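Local coordinates for gamma-glutamyltranspeptidase (Ggt) (PDB 5BPK) that catalyses the transfer or hydrolysis of gamma-glutamyl groups from glutathione and related compounds as an N-terminal nucleophile hydrolase, at the interface of chains A and B. Residues are numbered along the deposited sequence; one frame, centred on the assembly and turned at random. Chains: chain A, Gamma-glutamyltranspeptidase (Ggt); chain B, Gamma-glutamyltranspeptidase (Ggt).

Contact 1: the interface of chains A and B. Residues chain A 104-105, 282, 332, 335; chain B 67-69.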
loop_
_atom_site.group_PDB
_atom_site.type_symbol
_atom_site.label_atom_id
_atom_site.label_comp_id
_atom_site.label_asym_id
_atom_site.label_seq_id
_atom_site.Cartn_x
_atom_site.Cartn_y
_atom_site.Cartn_z
ATOM N N GLU A 104 6.255 -0.271 -9.900
ATOM C CA GLU A 104 7.507 -0.634 -10.559
ATOM C C GLU A 104 7.272 -1.628 -11.689
ATOM O O GLU A 104 6.313 -2.411 -11.663
ATOM C CB GLU A 104 8.524 -1.220 -9.590
ATOM C CG GLU A 104 8.879 -0.327 -8.410
ATOM C CD GLU A 104 8.082 -0.669 -7.165
ATOM O OE1 GLU A 104 6.829 -0.749 -7.256
ATOM O OE2 GLU A 104 8.722 -0.846 -6.103
ATOM N N LYS A 105 8.177 -1.598 -12.669
ATOM C CA LYS A 105 8.176 -2.545 -13.780
ATOM C C LYS A 105 9.343 -3.506 -13.667
ATOM O O LYS A 105 10.462 -3.103 -13.284
ATOM C CB LYS A 105 8.316 -1.800 -15.098
ATOM C CG LYS A 105 7.157 -0.895 -15.438
ATOM C CD LYS A 105 7.513 0.106 -16.534
ATOM C CE LYS A 105 7.862 -0.532 -17.878
ATOM N NZ LYS A 105 8.210 0.499 -18.913
ATOM N N PRO A 282 -2.583 -3.111 -11.978
ATOM C CA PRO A 282 -1.884 -4.265 -11.423
ATOM C C PRO A 282 -1.983 -4.488 -9.914
ATOM O O PRO A 282 -1.249 -5.318 -9.386
ATOM C CB PRO A 282 -0.436 -4.000 -11.833
ATOM C CG PRO A 282 -0.333 -2.538 -11.761
ATOM C CD PRO A 282 -1.644 -2.019 -12.268
ATOM N N ASP A 332 -0.847 -8.292 -13.881
ATOM C CA ASP A 332 -0.853 -7.066 -14.692
ATOM C C ASP A 332 -1.698 -7.306 -15.951
ATOM O O ASP A 332 -1.315 -8.085 -16.823
ATOM C CB ASP A 332 0.592 -6.717 -15.061
ATOM C CG ASP A 332 0.730 -5.420 -15.834
ATOM O OD1 ASP A 332 -0.282 -4.811 -16.249
ATOM O OD2 ASP A 332 1.901 -5.015 -16.032
ATOM N N PHE A 335 -0.594 -7.608 -19.605
ATOM C CA PHE A 335 0.066 -8.839 -20.038
ATOM C C PHE A 335 -0.814 -10.078 -20.009
ATOM O O PHE A 335 -0.568 -11.003 -20.767
ATOM C CB PHE A 335 1.309 -9.114 -19.179
ATOM C CG PHE A 335 2.445 -8.175 -19.464
ATOM C CD1 PHE A 335 2.394 -6.873 -19.012
ATOM C CD2 PHE A 335 3.530 -8.572 -20.228
ATOM C CE1 PHE A 335 3.406 -5.981 -19.289
ATOM C CE2 PHE A 335 4.566 -7.672 -20.504
ATOM C CZ PHE A 335 4.498 -6.387 -20.034
ATOM N N ASN B 67 9.213 -5.803 -18.388
ATOM C CA ASN B 67 8.315 -4.624 -18.324
ATOM C C ASN B 67 7.009 -4.802 -17.559
ATOM O O ASN B 67 6.278 -3.827 -17.358
ATOM C CB ASN B 67 7.993 -4.067 -19.716
ATOM C CG ASN B 67 9.200 -3.535 -20.421
ATOM O OD1 ASN B 67 10.083 -2.944 -19.795
ATOM N ND2 ASN B 67 9.245 -3.717 -21.749
ATOM N N LYS B 68 6.704 -6.024 -17.135
ATOM C CA LYS B 68 5.435 -6.308 -16.455
ATOM C C LYS B 68 5.476 -5.761 -15.020
ATOM O O LYS B 68 6.517 -5.729 -14.389
ATOM C CB LYS B 68 5.185 -7.813 -16.449
ATOM C CG LYS B 68 3.823 -8.286 -15.951
ATOM C CD LYS B 68 3.662 -9.775 -16.215
ATOM C CE LYS B 68 2.419 -10.381 -15.602
ATOM N NZ LYS B 68 2.471 -11.871 -15.664
ATOM N N ARG B 69 4.326 -5.337 -14.511
ATOM C CA ARG B 69 4.236 -4.804 -13.153
ATOM C C ARG B 69 3.812 -5.928 -12.209
ATOM O O ARG B 69 2.819 -6.590 -12.463
ATOM C CB ARG B 69 3.221 -3.657 -13.131
ATOM C CG ARG B 69 3.630 -2.457 -14.002
ATOM C CD ARG B 69 2.487 -1.451 -14.251
ATOM N NE ARG B 69 2.846 -0.647 -15.426
ATOM C CZ ARG B 69 3.273 0.615 -15.417
ATOM N NH1 ARG B 69 3.299 1.332 -14.306
ATOM N NH2 ARG B 69 3.638 1.173 -16.558
HETATM O O HOH W 1 1.670 -9.168 -12.603
HETATM O O HOH W 2 2.138 -2.683 -17.389
#
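The carboxylate oxygen OD2 of A:Asp332 takes a hydrogen bond of 2.9 Å from B:Arg69 N and another partner in water 2, 2.7 Å away from it. This seam joins the large and small subunits of a gamma-glutamyltranspeptidase, a member of the Ntn-hydrolase superfamily. A chi1 of -177° swings the A:Asp332 carboxylate away from its own amide and across to the B-chain loop 67-69. The amide N-H arrives on the anti side of the carboxylate, 21° out of its plane. The guanidinium of B:Arg69 makes no direct pair with this acid: the two planes stand 87° apart, and water 2 bridges OD2 to B:Arg69 NE, 2.9 Å from the water and in the guanidinium plane. Water 1 joins A:Asp332 N to the carbonyl oxygen B:Arg69 O, 2.8 Å from the latter, so the aspartate reaches the arginine backbone directly through its carboxylate and through water from its own amide. Around these bonds the packing is aliphatic and aromatic. CB of B:Lys68 lies over the centre of the A:Phe335 ring, 3.8 Å from its centroid, and the extended lysine runs on across the ring towards A:Phe335 CB. The chain of B:Arg69 passes A:Pro282, with their CB atoms 3.9 Å apart. On the other flank A:Lys105 CG lies above one face of the guanidinium and 3.6 Å from B:Asn67 O, a contact of its methylenes rather than of its ammonium.

Contact 2: the interface of chains A and B. Residues chain A 130-131, 190, 192-193; chain B 28-29, 37.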
loop_
_atom_site.group_PDB
_atom_site.type_symbol
_atom_site.label_atom_id
_atom_site.label_comp_id
_atom_site.label_asym_id
_atom_site.label_seq_id
_atom_site.Cartn_x
_atom_site.Cartn_y
_atom_site.Cartn_z
ATOM N N GLY A 130 19.113 -7.050 -2.037
ATOM C CA GLY A 130 20.039 -6.616 -3.074
ATOM C C GLY A 130 19.433 -6.125 -4.371
ATOM O O GLY A 130 18.231 -5.873 -4.461
ATOM N N TYR A 131 20.281 -6.032 -5.389
ATOM C CA TYR A 131 20.011 -5.232 -6.580
ATOM C C TYR A 131 19.100 -5.907 -7.616
ATOM O O TYR A 131 18.366 -5.219 -8.336
ATOM C CB TYR A 131 21.329 -4.804 -7.236
ATOM C CG TYR A 131 22.141 -3.790 -6.439
ATOM C CD1 TYR A 131 22.819 -4.155 -5.269
ATOM C CD2 TYR A 131 22.230 -2.469 -6.857
ATOM C CE1 TYR A 131 23.572 -3.225 -4.549
ATOM C CE2 TYR A 131 22.967 -1.529 -6.145
ATOM C CZ TYR A 131 23.634 -1.909 -4.985
ATOM O OH TYR A 131 24.376 -0.987 -4.283
ATOM N N TYR A 190 25.714 -4.455 1.792
ATOM C CA TYR A 190 25.863 -3.494 0.686
ATOM C C TYR A 190 26.712 -2.304 1.092
ATOM O O TYR A 190 26.408 -1.622 2.076
ATOM C CB TYR A 190 24.468 -3.060 0.171
ATOM C CG TYR A 190 23.659 -4.292 -0.114
ATOM C CD1 TYR A 190 24.009 -5.137 -1.161
ATOM C CD2 TYR A 190 22.622 -4.670 0.722
ATOM C CE1 TYR A 190 23.324 -6.306 -1.385
ATOM C CE2 TYR A 190 21.931 -5.837 0.507
ATOM C CZ TYR A 190 22.290 -6.651 -0.542
ATOM O OH TYR A 190 21.600 -7.820 -0.734
ATOM N N SER A 192 26.987 0.517 -0.353
ATOM C CA SER A 192 26.192 1.739 -0.446
ATOM C C SER A 192 25.400 2.016 0.838
ATOM O O SER A 192 25.501 3.105 1.404
ATOM C CB SER A 192 25.250 1.644 -1.638
ATOM O OG SER A 192 24.402 0.521 -1.481
ATOM N N SER A 193 24.667 1.015 1.328
ATOM C CA SER A 193 23.865 1.164 2.533
ATOM C C SER A 193 24.683 1.327 3.812
ATOM O O SER A 193 24.231 1.969 4.766
ATOM C CB SER A 193 22.900 -0.009 2.667
ATOM O OG SER A 193 22.030 -0.047 1.556
ATOM N N ALA B 28 19.461 -2.436 -0.176
ATOM C CA ALA B 28 20.563 -1.908 -0.997
ATOM C C ALA B 28 20.218 -0.518 -1.498
ATOM O O ALA B 28 19.132 -0.295 -2.050
ATOM C CB ALA B 28 20.843 -2.818 -2.182
ATOM N N SER B 29 21.152 0.407 -1.319
ATOM C CA SER B 29 20.990 1.776 -1.761
ATOM C C SER B 29 21.734 1.991 -3.075
ATOM O O SER B 29 22.671 1.255 -3.398
ATOM C CB SER B 29 21.554 2.733 -0.710
ATOM O OG SER B 29 20.947 2.550 0.553
ATOM N N LEU B 37 16.712 0.898 -2.787
ATOM C CA LEU B 37 15.977 0.161 -3.819
ATOM C C LEU B 37 14.844 -0.673 -3.221
ATOM O O LEU B 37 14.960 -1.237 -2.125
ATOM C CB LEU B 37 16.925 -0.780 -4.563
ATOM C CG LEU B 37 17.931 -0.065 -5.450
ATOM C CD1 LEU B 37 19.087 -1.005 -5.739
ATOM C CD2 LEU B 37 17.267 0.458 -6.740
#
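With chi1 at 59°, A:Ser192 holds OG between its backbone N and carbonyl carbon, turned towards B:Ser29 O; the next residue, A:Ser193, has OG beside its own N (chi1 -61°) and faces the hydroxyl and amide of B:Ser29. Both serines belong to the first turn of helix 191-196 of this gamma-glutamyltranspeptidase, and together they hold one B-chain loop residue by main chain and side chain. A:Ser192 OG donates to B:Ser29 O over 2.7 Å, coming from above the carbonyl plane, 35° out of it. The same carbonyl oxygen lies 3.0 Å from the phenol A:Tyr131 OH, which can donate a second hydrogen bond. A:Ser192 OG is also 3.2 Å from A:Tyr131 OH; the three oxygens cluster, the two hydroxyls having one hydrogen each to share among these pairs, and this probably restrains the serine rotamer. A:Ser193 OG lies 3.0 Å from B:Ser29 OG in a bond whose direction is not settled. B:Ser29 N is also 3.0 Å from A:Ser193 OG, but its N-H points between the two A-chain serine hydroxyls and reaches each only at a bent angle, so both bonds are weak.

Beside this polar group, the methyl of B:Ala28 fits between two tyrosines. Its CB sits over the A:Tyr190 face, offset towards the rim and 3.9 Å from the centroid, and meets A:Tyr131 CE1 at 3.6 Å. B:Leu37 CD1 touches the other flank of the A:Tyr131 ring, 3.6 Å from CD2, with the two side chains crossing at about a right angle. The site ties a B-chain loop, running between segments that supply pocket residues, to the large subunit and probably steadies it.

Contacts 1 and 2 lie about 22 Å apart, measured between the centres of their C-alpha atoms, and have no residue in common. Both join the same two subunits, but through different B-chain loops: contact 1 lies shortly before B:Ser72, B:Ser73 and B:Met74, while contact 2 falls between B:Asn21 and B:Glu40, all of which line the inhibitor pocket. Together they plausibly hold the pocket-forming loops of the small subunit against the large one, keeping the heterodimer joined around the catalytic N-terminal B:Thr1.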